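PDB 4OVY: haloacid dehalogenase domain protein hydrolase from Planctomyces limnophilus, which binds a calcium ion and is probably a hydrolase, perhaps a phosphatase, of the haloacid dehalogenase superfamily. Local coordinates for residues A[4-9]-A[143-148]; A[38-43]-A[229-234]; A[155-160]-A[180-185]; A[251-256]-A[288-293]. All blocks are in the same frame, centred on the assembly; numbering follows the deposited sequence.

Contact 1 of 4, residues A[4-9]-A[143-148]. With EDO (1,2-ethanediol), chain G.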
loop_
_atom_site.group_PDB
_atom_site.type_symbol
_atom_site.label_atom_id
_atom_site.label_comp_id
_atom_site.label_asym_id
_atom_site.label_seq_id
_atom_site.Cartn_x
_atom_site.Cartn_y
_atom_site.Cartn_z
ATOM N N LEU A 4 22.463 -8.736 16.368
ATOM C CA LEU A 4 22.308 -10.069 15.799
ATOM C C LEU A 4 22.919 -11.171 16.679
ATOM O O LEU A 4 23.699 -11.989 16.198
ATOM C CB LEU A 4 22.935 -10.094 14.398
ATOM C CG LEU A 4 22.455 -9.009 13.435
ATOM C CD1 LEU A 4 23.073 -9.231 12.065
ATOM C CD2 LEU A 4 20.934 -8.985 13.351
ATOM N N PRO A 5 22.556 -11.198 17.972
ATOM C CA PRO A 5 23.202 -12.138 18.904
ATOM C C PRO A 5 23.001 -13.623 18.591
ATOM O O PRO A 5 23.832 -14.441 18.982
ATOM C CB PRO A 5 22.573 -11.789 20.260
ATOM C CG PRO A 5 21.318 -11.065 19.940
ATOM C CD PRO A 5 21.560 -10.349 18.649
ATOM N N SER A 6 21.917 -13.969 17.902
ATOM C CA SER A 6 21.653 -15.363 17.526
ATOM C C SER A 6 22.310 -15.764 16.201
ATOM O O SER A 6 22.121 -16.890 15.741
ATOM C CB SER A 6 20.140 -15.625 17.448
ATOM O OG SER A 6 19.555 -15.510 18.729
ATOM N N TRP A 7 23.077 -14.853 15.596
ATOM C CA TRP A 7 23.780 -15.128 14.349
ATOM C C TRP A 7 25.257 -15.388 14.612
ATOM O O TRP A 7 25.942 -14.532 15.169
ATOM C CB TRP A 7 23.663 -13.945 13.386
ATOM C CG TRP A 7 22.262 -13.623 12.921
ATOM C CD1 TRP A 7 21.222 -13.171 13.685
ATOM C CD2 TRP A 7 21.767 -13.704 11.581
ATOM N NE1 TRP A 7 20.111 -12.968 12.902
ATOM C CE2 TRP A 7 20.416 -13.286 11.607
ATOM C CE3 TRP A 7 22.332 -14.084 10.358
ATOM C CZ2 TRP A 7 19.620 -13.247 10.458
ATOM C CZ3 TRP A 7 21.540 -14.037 9.214
ATOM C CH2 TRP A 7 20.200 -13.623 9.274
ATOM N N ASN A 8 25.736 -16.563 14.197
ATOM C CA ASN A 8 27.166 -16.892 14.202
ATOM C C ASN A 8 27.899 -16.056 13.163
ATOM O O ASN A 8 27.271 -15.450 12.294
ATOM C CB ASN A 8 27.390 -18.366 13.824
ATOM C CG ASN A 8 26.897 -19.330 14.874
ATOM O OD1 ASN A 8 27.023 -19.087 16.076
ATOM N ND2 ASN A 8 26.350 -20.448 14.423
ATOM N N ASP A 9 29.230 -16.055 13.221
ATOM C CA ASP A 9 30.003 -15.464 12.148
ATOM C C ASP A 9 29.731 -16.301 10.898
ATOM O O ASP A 9 29.807 -17.520 10.941
ATOM C CB ASP A 9 31.496 -15.439 12.472
ATOM C CG ASP A 9 32.309 -14.661 11.438
ATOM O OD1 ASP A 9 31.745 -13.830 10.682
ATOM O OD2 ASP A 9 33.526 -14.887 11.375
HETATM N N MSE A 143 15.601 -13.925 12.732
HETATM C CA MSE A 143 14.948 -12.965 11.844
HETATM C C MSE A 143 14.267 -11.883 12.645
HETATM O O MSE A 143 14.211 -10.742 12.209
HETATM C CB MSE A 143 13.969 -13.657 10.888
HETATM C CG MSE A 143 14.678 -14.671 9.992
HETATM SE SE MSE A 143 15.991 -13.818 8.782
HETATM C CE MSE A 143 14.682 -12.980 7.575
ATOM N N LEU A 144 13.746 -12.211 13.823
ATOM C CA LEU A 144 13.216 -11.173 14.714
ATOM C C LEU A 144 14.315 -10.171 15.089
ATOM O O LEU A 144 14.087 -8.960 15.129
ATOM C CB LEU A 144 12.630 -11.779 15.981
ATOM C CG LEU A 144 11.456 -12.750 15.845
ATOM C CD1 LEU A 144 10.974 -13.134 17.239
ATOM C CD2 LEU A 144 10.334 -12.150 15.014
ATOM N N GLU A 145 15.503 -10.688 15.366
ATOM C CA GLU A 145 16.666 -9.841 15.636
ATOM C C GLU A 145 17.021 -8.970 14.433
ATOM O O GLU A 145 17.306 -7.784 14.585
ATOM C CB GLU A 145 17.865 -10.692 16.049
ATOM C CG GLU A 145 17.681 -11.347 17.405
ATOM C CD GLU A 145 18.721 -12.399 17.714
ATOM O OE1 GLU A 145 19.736 -12.487 16.978
ATOM O OE2 GLU A 145 18.521 -13.136 18.706
ATOM N N LEU A 146 16.991 -9.560 13.241
ATOM C CA LEU A 146 17.300 -8.822 12.018
ATOM C C LEU A 146 16.300 -7.699 11.782
ATOM O O LEU A 146 16.690 -6.578 11.478
ATOM C CB LEU A 146 17.355 -9.769 10.813
ATOM C CG LEU A 146 17.601 -9.115 9.452
ATOM C CD1 LEU A 146 18.892 -8.296 9.445
ATOM C CD2 LEU A 146 17.652 -10.195 8.391
ATOM N N LEU A 147 15.011 -7.996 11.936
ATOM C CA LEU A 147 13.971 -6.967 11.816
ATOM C C LEU A 147 14.207 -5.782 12.771
ATOM O O LEU A 147 14.145 -4.625 12.355
ATOM C CB LEU A 147 12.590 -7.570 12.070
ATOM C CG LEU A 147 12.041 -8.481 10.970
ATOM C CD1 LEU A 147 10.860 -9.269 11.511
ATOM C CD2 LEU A 147 11.646 -7.687 9.733
ATOM N N ALA A 148 14.487 -6.078 14.039
ATOM C CA ALA A 148 14.748 -5.035 15.037
ATOM C C ALA A 148 15.990 -4.212 14.689
ATOM O O ALA A 148 15.986 -2.986 14.804
ATOM C CB ALA A 148 14.907 -5.653 16.427
HETATM C C1 EDO G . 24.624 -24.349 15.228
HETATM O O1 EDO G . 25.543 -23.694 14.351
HETATM C C2 EDO G . 24.582 -23.640 16.579
HETATM O O2 EDO G . 25.383 -22.453 16.548
HETATM O O HOH W 1 19.632 -7.146 16.766
#
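Leu4 to Trp7 form a type I beta turn, closed by Trp7 N on Leu4 O, that sits against the flank of helix 141-152, with Leu4 and Glu145 nearest at 5.6 Å between CA atoms. Glu145 reaches out of the helix into this turn with its chain extended beyond CG (chi2 169°). Its carboxylate grips Ser6 twice: Ser6 N gives a fairly straight bond of 2.8 Å to the syn lone pair of Glu145 OE1, while Ser6 OG donates to Glu145 OE2 at 2.6 Å, also on the syn side but 24° out of the carboxylate plane. Gln141 NE2 is a further partner of Glu145 OE2. The contact joins the N-terminal segment, just before helix 11-24, to a helix of the haloacid dehalogenase fold. A glutamine at Glu145 would probably weaken this double grip, since its amide nitrogen could not accept a bond from Ser6. Trp7, the last residue of the turn, meets apolar groups. The selenium of Met143, a selenomethionine, lies at the indole edge, 4.0 Å from Trp7 CZ2, a Met-aromatic contact, and Leu146 CB comes within 4.2 Å of Trp7 CZ2. Trp7 NE1 hydrogen-bonds to Pro142 O. Leu4 CD2 rests 3.9 Å from Leu146 CA.

Contact 2 of 4, residues A[38-43]-A[229-234]. With CA (calcium ion), chain J.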
loop_
_atom_site.group_PDB
_atom_site.type_symbol
_atom_site.label_atom_id
_atom_site.label_comp_id
_atom_site.label_asym_id
_atom_site.label_seq_id
_atom_site.Cartn_x
_atom_site.Cartn_y
_atom_site.Cartn_z
ATOM N N ILE A 38 14.061 0.904 2.389
ATOM C CA ILE A 38 12.970 -0.062 2.320
ATOM C C ILE A 38 13.582 -1.446 2.208
ATOM O O ILE A 38 14.454 -1.679 1.354
ATOM C CB ILE A 38 12.098 0.171 1.063
ATOM C CG1 ILE A 38 11.529 1.594 1.032
ATOM C CG2 ILE A 38 10.995 -0.876 0.956
ATOM C CD1 ILE A 38 10.832 2.006 2.304
ATOM N N VAL A 39 13.127 -2.358 3.064
ATOM C CA VAL A 39 13.533 -3.760 3.011
ATOM C C VAL A 39 12.298 -4.655 2.986
ATOM O O VAL A 39 11.349 -4.429 3.737
ATOM C CB VAL A 39 14.480 -4.147 4.176
ATOM C CG1 VAL A 39 13.857 -3.860 5.530
ATOM C CG2 VAL A 39 14.882 -5.610 4.081
ATOM N N THR A 40 12.317 -5.657 2.106
ATOM C CA THR A 40 11.184 -6.559 1.920
ATOM C C THR A 40 11.547 -7.997 2.278
ATOM O O THR A 40 12.612 -8.500 1.905
ATOM C CB THR A 40 10.640 -6.513 0.477
ATOM O OG1 THR A 40 11.699 -6.765 -0.457
ATOM C CG2 THR A 40 10.004 -5.178 0.189
ATOM N N PHE A 41 10.643 -8.643 3.006
ATOM C CA PHE A 41 10.785 -10.029 3.429
ATOM C C PHE A 41 9.605 -10.847 2.927
ATOM O O PHE A 41 8.455 -10.437 3.070
ATOM C CB PHE A 41 10.762 -10.127 4.959
ATOM C CG PHE A 41 11.933 -9.473 5.635
ATOM C CD1 PHE A 41 11.931 -8.112 5.901
ATOM C CD2 PHE A 41 13.028 -10.226 6.031
ATOM C CE1 PHE A 41 13.012 -7.511 6.527
ATOM C CE2 PHE A 41 14.114 -9.627 6.656
ATOM C CZ PHE A 41 14.099 -8.271 6.907
ATOM N N ASP A 42 9.875 -12.028 2.387
ATOM C CA ASP A 42 8.836 -13.045 2.314
ATOM C C ASP A 42 8.490 -13.467 3.750
ATOM O O ASP A 42 9.270 -13.215 4.684
ATOM C CB ASP A 42 9.320 -14.242 1.501
ATOM C CG ASP A 42 8.190 -15.144 1.037
ATOM O OD1 ASP A 42 6.997 -14.828 1.212
ATOM O OD2 ASP A 42 8.509 -16.193 0.474
ATOM N N ASN A 43 7.332 -14.098 3.928
ATOM C CA ASN A 43 6.925 -14.607 5.238
ATOM C C ASN A 43 7.171 -16.116 5.367
ATOM O O ASN A 43 8.103 -16.543 6.047
ATOM C CB ASN A 43 5.450 -14.268 5.514
ATOM C CG ASN A 43 5.019 -14.631 6.931
ATOM O OD1 ASN A 43 5.803 -14.540 7.881
ATOM N ND2 ASN A 43 3.767 -15.042 7.078
ATOM N N VAL A 229 15.974 -1.490 -1.080
ATOM C CA VAL A 229 17.435 -1.599 -1.093
ATOM C C VAL A 229 17.932 -2.932 -0.528
ATOM O O VAL A 229 19.122 -3.246 -0.614
ATOM C CB VAL A 229 18.101 -0.415 -0.359
ATOM C CG1 VAL A 229 17.639 0.903 -0.973
ATOM C CG2 VAL A 229 17.810 -0.466 1.132
HETATM N N MSE A 230 17.018 -3.718 0.037
HETATM C CA MSE A 230 17.342 -5.052 0.538
HETATM C C MSE A 230 16.122 -5.930 0.480
HETATM O O MSE A 230 15.000 -5.441 0.577
HETATM C CB MSE A 230 17.837 -4.892 1.971
HETATM C CG MSE A 230 18.319 -6.176 2.610
HETATM SE SE MSE A 230 19.022 -5.694 4.395
HETATM C CE MSE A 230 19.036 -7.494 5.190
ATOM N N ALA A 231 16.338 -7.228 0.290
ATOM C CA ALA A 231 15.251 -8.199 0.286
ATOM C C ALA A 231 15.746 -9.539 0.782
ATOM O O ALA A 231 16.888 -9.921 0.532
ATOM C CB ALA A 231 14.649 -8.339 -1.102
ATOM N N VAL A 232 14.873 -10.243 1.492
ATOM C CA VAL A 232 15.156 -11.576 1.978
ATOM C C VAL A 232 14.009 -12.511 1.605
ATOM O O VAL A 232 12.837 -12.212 1.851
ATOM C CB VAL A 232 15.370 -11.613 3.505
ATOM C CG1 VAL A 232 15.860 -12.990 3.929
ATOM C CG2 VAL A 232 16.344 -10.518 3.938
ATOM N N GLY A 233 14.365 -13.640 1.005
ATOM C CA GLY A 233 13.401 -14.663 0.625
ATOM C C GLY A 233 13.963 -16.032 0.938
ATOM O O GLY A 233 14.990 -16.142 1.623
ATOM N N ASN A 234 13.294 -17.078 0.454
ATOM C CA ASN A 234 13.779 -18.447 0.653
ATOM C C ASN A 234 13.459 -19.421 -0.482
ATOM O O ASN A 234 13.952 -20.542 -0.473
ATOM C CB ASN A 234 13.207 -19.035 1.939
ATOM C CG ASN A 234 11.733 -19.354 1.816
ATOM O OD1 ASN A 234 10.914 -18.459 1.651
ATOM N ND2 ASN A 234 11.389 -20.635 1.877
HETATM CA CA CA J . 8.628 -18.468 0.861
HETATM O O HOH W 2 8.427 -17.459 -1.761
HETATM O O HOH W 3 7.644 -20.242 0.366
#
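Asp42 OD2 and Asn234 OD1 grip one calcium ion, at 2.3 and 2.4 Å from the metal, each from just beyond the end of its strand. This is the usual place for the metal site of the haloacid dehalogenase fold, where parallel strands 38-41 and 230-233 lie side by side in the central sheet and deliver their carboxy-terminal loops to one spot. Asp44 O, a close water and a more distant one add to the metal's shell; Asp42 OD1 forms a salt bridge with Lys216, and Asn234 OD1 also accepts a bond from Thr46 OG1. The strands run 8° from parallel, their backbones joined by bonds such as Val232 N to Thr40 O, 2.9 Å. On one side of the sheet Val39 and Met230 point the same way, with Val39 CG2 3.7 Å from Met230 CB, and farther along Phe41 lies beside Val232. Chi1 of Phe41 (-66°) puts CG beside its own backbone N. Phe41 CE2 comes 3.6 Å from Val232 CG2. An alanine at Phe41 would probably open a gap beside Val232, where the ring packs on Met143 and Leu147 of helix 141-152. On the other side, Thr40 OG1 is buried without a polar partner, 3.4 Å from Ala231 CB.

Contact 3 of 4, residues A[155-160]-A[180-185]. With EDO (1,2-ethanediol), chain D.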
loop_
_atom_site.group_PDB
_atom_site.type_symbol
_atom_site.label_atom_id
_atom_site.label_comp_id
_atom_site.label_asym_id
_atom_site.label_seq_id
_atom_site.Cartn_x
_atom_site.Cartn_y
_atom_site.Cartn_z
ATOM N N PHE A 155 15.350 1.600 8.821
ATOM C CA PHE A 155 14.717 0.906 7.689
ATOM C C PHE A 155 13.241 0.722 7.977
ATOM O O PHE A 155 12.863 0.536 9.131
ATOM C CB PHE A 155 15.291 -0.497 7.473
ATOM C CG PHE A 155 16.622 -0.526 6.794
ATOM C CD1 PHE A 155 17.763 -0.104 7.454
ATOM C CD2 PHE A 155 16.743 -1.012 5.496
ATOM C CE1 PHE A 155 18.996 -0.141 6.831
ATOM C CE2 PHE A 155 17.977 -1.055 4.867
ATOM C CZ PHE A 155 19.102 -0.613 5.533
ATOM N N LYS A 156 12.419 0.755 6.931
ATOM C CA LYS A 156 11.022 0.326 7.009
ATOM C C LYS A 156 10.940 -1.101 6.500
ATOM O O LYS A 156 11.275 -1.375 5.343
ATOM C CB LYS A 156 10.102 1.206 6.156
ATOM C CG LYS A 156 9.939 2.618 6.680
ATOM C CD LYS A 156 9.056 3.475 5.781
ATOM C CE LYS A 156 7.574 3.342 6.093
ATOM N NZ LYS A 156 6.822 4.579 5.709
ATOM N N THR A 157 10.472 -1.995 7.363
ATOM C CA THR A 157 10.434 -3.423 7.087
ATOM C C THR A 157 9.049 -3.799 6.568
ATOM O O THR A 157 8.061 -3.608 7.268
ATOM C CB THR A 157 10.725 -4.246 8.359
ATOM O OG1 THR A 157 9.825 -3.851 9.406
ATOM C CG2 THR A 157 12.164 -4.036 8.831
ATOM N N PHE A 158 8.990 -4.318 5.343
ATOM C CA PHE A 158 7.741 -4.779 4.737
ATOM C C PHE A 158 7.735 -6.303 4.570
ATOM O O PHE A 158 8.775 -6.926 4.312
ATOM C CB PHE A 158 7.573 -4.192 3.332
ATOM C CG PHE A 158 7.157 -2.755 3.296
ATOM C CD1 PHE A 158 8.078 -1.745 3.555
ATOM C CD2 PHE A 158 5.861 -2.401 2.929
ATOM C CE1 PHE A 158 7.702 -0.414 3.485
ATOM C CE2 PHE A 158 5.486 -1.075 2.863
ATOM C CZ PHE A 158 6.405 -0.081 3.141
ATOM N N ILE A 159 6.552 -6.894 4.681
ATOM C CA ILE A 159 6.338 -8.259 4.206
ATOM C C ILE A 159 5.801 -8.211 2.775
ATOM O O ILE A 159 4.925 -7.403 2.459
ATOM C CB ILE A 159 5.357 -9.027 5.110
ATOM C CG1 ILE A 159 6.043 -9.384 6.429
ATOM C CG2 ILE A 159 4.861 -10.299 4.434
ATOM C CD1 ILE A 159 5.078 -9.877 7.485
ATOM N N VAL A 160 6.342 -9.084 1.929
ATOM C CA VAL A 160 5.893 -9.257 0.553
ATOM C C VAL A 160 5.737 -10.766 0.329
ATOM O O VAL A 160 6.699 -11.465 0.030
ATOM C CB VAL A 160 6.867 -8.624 -0.459
ATOM C CG1 VAL A 160 6.323 -8.732 -1.880
ATOM C CG2 VAL A 160 7.110 -7.156 -0.120
ATOM N N PRO A 180 -0.015 -3.249 9.589
ATOM C CA PRO A 180 -0.777 -3.706 8.420
ATOM C C PRO A 180 -0.445 -2.974 7.125
ATOM O O PRO A 180 -0.428 -3.601 6.059
ATOM C CB PRO A 180 -2.235 -3.465 8.821
ATOM C CG PRO A 180 -2.222 -3.389 10.299
ATOM C CD PRO A 180 -0.896 -2.838 10.694
ATOM N N GLU A 181 -0.160 -1.673 7.213
ATOM C CA GLU A 181 0.195 -0.884 6.024
ATOM C C GLU A 181 1.551 -1.265 5.404
ATOM O O GLU A 181 1.905 -0.748 4.347
ATOM C CB GLU A 181 0.115 0.630 6.304
ATOM C CG GLU A 181 1.150 1.198 7.279
ATOM C CD GLU A 181 0.743 1.112 8.742
ATOM O OE1 GLU A 181 -0.169 0.318 9.105
ATOM O OE2 GLU A 181 1.355 1.854 9.541
ATOM N N GLN A 182 2.302 -2.153 6.056
ATOM C CA GLN A 182 3.577 -2.633 5.535
ATOM C C GLN A 182 3.554 -4.131 5.247
ATOM O O GLN A 182 4.603 -4.777 5.165
ATOM C CB GLN A 182 4.709 -2.266 6.502
ATOM C CG GLN A 182 4.943 -0.771 6.511
ATOM C CD GLN A 182 5.999 -0.294 7.485
ATOM O OE1 GLN A 182 6.896 -1.032 7.914
ATOM N NE2 GLN A 182 5.910 0.959 7.813
ATOM N N VAL A 183 2.348 -4.674 5.101
ATOM C CA VAL A 183 2.160 -6.063 4.710
ATOM C C VAL A 183 1.586 -6.048 3.296
ATOM O O VAL A 183 0.582 -5.388 3.035
ATOM C CB VAL A 183 1.200 -6.809 5.653
ATOM C CG1 VAL A 183 0.994 -8.246 5.169
ATOM C CG2 VAL A 183 1.727 -6.791 7.084
ATOM N N ILE A 184 2.257 -6.746 2.390
ATOM C CA ILE A 184 1.818 -6.888 1.012
ATOM C C ILE A 184 1.606 -8.372 0.779
ATOM O O ILE A 184 2.453 -9.196 1.137
ATOM C CB ILE A 184 2.869 -6.331 0.034
ATOM C CG1 ILE A 184 3.012 -4.822 0.225
ATOM C CG2 ILE A 184 2.505 -6.630 -1.413
ATOM C CD1 ILE A 184 4.221 -4.234 -0.475
ATOM N N GLY A 185 0.465 -8.716 0.198
ATOM C CA GLY A 185 0.119 -10.109 -0.001
ATOM C C GLY A 185 -0.901 -10.292 -1.105
ATOM O O GLY A 185 -1.243 -9.350 -1.826
HETATM C C1 EDO D . -1.021 -6.324 -2.667
HETATM O O1 EDO D . -0.909 -6.301 -1.236
HETATM C C2 EDO D . -2.482 -6.446 -3.109
HETATM O O2 EDO D . -3.093 -7.631 -2.589
#
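Lys156 opens the contact by laying its CE against the Gln182 side chain, the two chains crossing at about a right angle. A bend at chi3 (86°) turns CE aside, and NZ ends in a salt bridge with Glu181 of the second subunit; Glu181 of this chain returns the same bridge to Lys156 of that subunit, so the edge of the contact lies at the dimer interface. Thr157 follows, its OG1 bonded to Arg151. At Phe158 the ring receives Gln182 CG over one face, 3.8 Å from the ring centroid and offset toward the rim, a CH-pi contact. The backbone then takes over: Ile159 N bonds to Gln182 O at 2.9 Å, and Ile184 N bonds to Ile159 O at 2.7 Å. These are parallel strands 156-161 and 183-195 of the haloacid dehalogenase sheet, linked by a crossover containing helices 165-168 and 172-176. Ile159 and Val183 share one side of the sheet, where Met168 covers both. Val160 and Ile184 take the other, lying side by side, with Val160 CG2 4.1 Å from Ile184 CD1; that CD1 also comes 4.2 Å from Phe158 CD2. Beyond Ile184, an ethanediol bonds to Gly185 N and O.

Contact 4 of 4, residues A[251-256]-A[288-293]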
loop_
_atom_site.group_PDB
_atom_site.type_symbol
_atom_site.label_atom_id
_atom_site.label_comp_id
_atom_site.label_asym_id
_atom_site.label_seq_id
_atom_site.Cartn_x
_atom_site.Cartn_y
_atom_site.Cartn_z
ATOM N N ASN A 251 21.937 -1.778 -6.785
ATOM C CA ASN A 251 22.996 -2.541 -6.155
ATOM C C ASN A 251 22.608 -2.958 -4.750
ATOM O O ASN A 251 23.435 -2.920 -3.840
ATOM C CB ASN A 251 24.305 -1.744 -6.141
ATOM C CG ASN A 251 25.107 -1.920 -7.419
ATOM O OD1 ASN A 251 25.969 -1.102 -7.746
ATOM N ND2 ASN A 251 24.824 -2.993 -8.152
ATOM N N GLY A 252 21.358 -3.379 -4.575
ATOM C CA GLY A 252 20.883 -3.727 -3.246
ATOM C C GLY A 252 21.356 -5.105 -2.809
ATOM O O GLY A 252 22.031 -5.819 -3.566
ATOM N N LEU A 253 20.993 -5.476 -1.583
ATOM C CA LEU A 253 21.422 -6.732 -0.978
ATOM C C LEU A 253 20.273 -7.739 -0.967
ATOM O O LEU A 253 19.166 -7.426 -0.527
ATOM C CB LEU A 253 21.919 -6.493 0.454
ATOM C CG LEU A 253 22.393 -7.721 1.240
ATOM C CD1 LEU A 253 23.618 -8.346 0.583
ATOM C CD2 LEU A 253 22.696 -7.362 2.688
ATOM N N GLY A 254 20.540 -8.938 -1.467
ATOM C CA GLY A 254 19.565 -10.027 -1.425
ATOM C C GLY A 254 20.094 -11.217 -0.645
ATOM O O GLY A 254 21.254 -11.629 -0.818
ATOM N N LEU A 255 19.251 -11.766 0.223
ATOM C CA LEU A 255 19.595 -12.975 0.955
ATOM C C LEU A 255 18.540 -14.052 0.794
ATOM O O LEU A 255 17.358 -13.763 0.581
ATOM C CB LEU A 255 19.810 -12.675 2.441
ATOM C CG LEU A 255 20.972 -11.705 2.709
ATOM C CD1 LEU A 255 20.432 -10.371 3.191
ATOM C CD2 LEU A 255 21.948 -12.269 3.730
ATOM N N ILE A 256 18.992 -15.293 0.913
ATOM C CA ILE A 256 18.136 -16.463 0.815
ATOM C C ILE A 256 18.281 -17.312 2.080
ATOM O O ILE A 256 19.389 -17.676 2.469
ATOM C CB ILE A 256 18.512 -17.322 -0.409
ATOM C CG1 ILE A 256 18.202 -16.559 -1.699
ATOM C CG2 ILE A 256 17.775 -18.660 -0.372
ATOM C CD1 ILE A 256 18.798 -17.193 -2.936
ATOM N N GLY A 288 25.060 -12.638 -6.702
ATOM C CA GLY A 288 25.568 -12.025 -5.473
ATOM C C GLY A 288 24.612 -12.180 -4.298
ATOM O O GLY A 288 24.734 -11.487 -3.282
ATOM N N TRP A 289 23.654 -13.089 -4.430
ATOM C CA TRP A 289 22.721 -13.384 -3.349
ATOM C C TRP A 289 23.413 -14.198 -2.257
ATOM O O TRP A 289 24.051 -15.213 -2.528
ATOM C CB TRP A 289 21.502 -14.146 -3.878
ATOM C CG TRP A 289 20.678 -13.374 -4.874
ATOM C CD1 TRP A 289 20.642 -12.023 -5.038
ATOM C CD2 TRP A 289 19.744 -13.917 -5.828
ATOM N NE1 TRP A 289 19.762 -11.688 -6.041
ATOM C CE2 TRP A 289 19.195 -12.832 -6.538
ATOM C CE3 TRP A 289 19.340 -15.213 -6.160
ATOM C CZ2 TRP A 289 18.245 -12.998 -7.546
ATOM C CZ3 TRP A 289 18.395 -15.377 -7.168
ATOM C CH2 TRP A 289 17.862 -14.277 -7.848
ATOM N N ILE A 290 23.271 -13.753 -1.019
ATOM C CA ILE A 290 23.961 -14.385 0.100
ATOM C C ILE A 290 23.031 -15.405 0.734
ATOM O O ILE A 290 21.913 -15.080 1.139
ATOM C CB ILE A 290 24.397 -13.353 1.157
ATOM C CG1 ILE A 290 25.206 -12.214 0.508
ATOM C CG2 ILE A 290 25.189 -14.034 2.267
ATOM C CD1 ILE A 290 26.480 -12.648 -0.181
ATOM N N VAL A 291 23.505 -16.639 0.817
ATOM C CA VAL A 291 22.710 -17.739 1.326
ATOM C C VAL A 291 22.955 -17.918 2.824
ATOM O O VAL A 291 24.095 -18.044 3.266
ATOM C CB VAL A 291 23.026 -19.042 0.575
ATOM C CG1 VAL A 291 22.194 -20.197 1.124
ATOM C CG2 VAL A 291 22.772 -18.850 -0.919
ATOM N N ILE A 292 21.867 -17.928 3.586
ATOM C CA ILE A 292 21.896 -18.224 5.010
ATOM C C ILE A 292 21.733 -19.735 5.204
ATOM O O ILE A 292 20.697 -20.307 4.845
ATOM C CB ILE A 292 20.753 -17.490 5.736
ATOM C CG1 ILE A 292 20.871 -15.975 5.546
ATOM C CG2 ILE A 292 20.723 -17.844 7.215
ATOM C CD1 ILE A 292 19.557 -15.241 5.714
ATOM N N ASP A 293 22.763 -20.375 5.760
ATOM C CA ASP A 293 22.730 -21.801 6.108
ATOM C C ASP A 293 22.165 -21.928 7.525
ATOM O O ASP A 293 22.873 -21.673 8.497
ATOM C CB ASP A 293 24.155 -22.363 6.030
ATOM C CG ASP A 293 24.236 -23.864 6.291
ATOM O OD1 ASP A 293 23.406 -24.429 7.026
ATOM O OD2 ASP A 293 25.179 -24.483 5.764
HETATM O O HOH W 4 22.907 -9.448 -2.967
#
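Ile256 and Trp289 make the close-packed side of this contact: Ile256 CD1 reaches to 3.8 Å from Trp289 CE3, the two side chains at a slant to each other. Trp289 CG lies beside its own backbone N (chi1 -63°). The indole is held by a bond from NE1 to Thr246 and by an edge-to-face stack with Tyr239. Gly254 is what makes room for it, because a CB there would come to about 3.1 Å from Trp289 CD1. Next to this pair the backbones bond in parallel: Ile290 N to Gly254 O, Ile256 N to Ile290 O, and Ile292 N to Ile256 O at 2.7 Å. Strand 290-293 is thereby added to strand 253-260, which carries the central sheet of the haloacid dehalogenase fold onward from strand 230-233; helix 279-287 lies in the connection between the two. On the face opposite Ile256, Leu255 CD2 lies beside Ile290 CB at 3.7 Å, and Ala12 of helix 11-24 packs on Leu255. The looser end is at exposed Gly288, whose positive phi closes a Schellman motif after helix 279-287. There a water bridges the two backbones, accepting from Gly254 N and donating to Gly288 O, 2.8 Å each. Nearby, Leu253 CD1 only grazes Ile290 CG1, at 4.2 Å.

Contacts 2, 3 and 4 belong to one sheet. Strand 38-41 of contact 2 bonds to strand 156-161 of contact 3, with Phe41 N 2.9 Å from Phe158 O, and strand 230-233 bonds on its other edge to strand 253-260 of contact 4, with Ala231 N 3.0 Å from Leu253 O. Contact 1 packs on one face of the sheet: Met143 CE is 3.5 Å from Phe41 CE2, and Trp7 CH2 is 4.0 Å from Ile292 CD1. Calcium is bound in contact 2. The others stand back from it, the side chains of Ile256, Ile159 and Met143 being about 9, 10 and 11 Å from the ion, none of them a ligand.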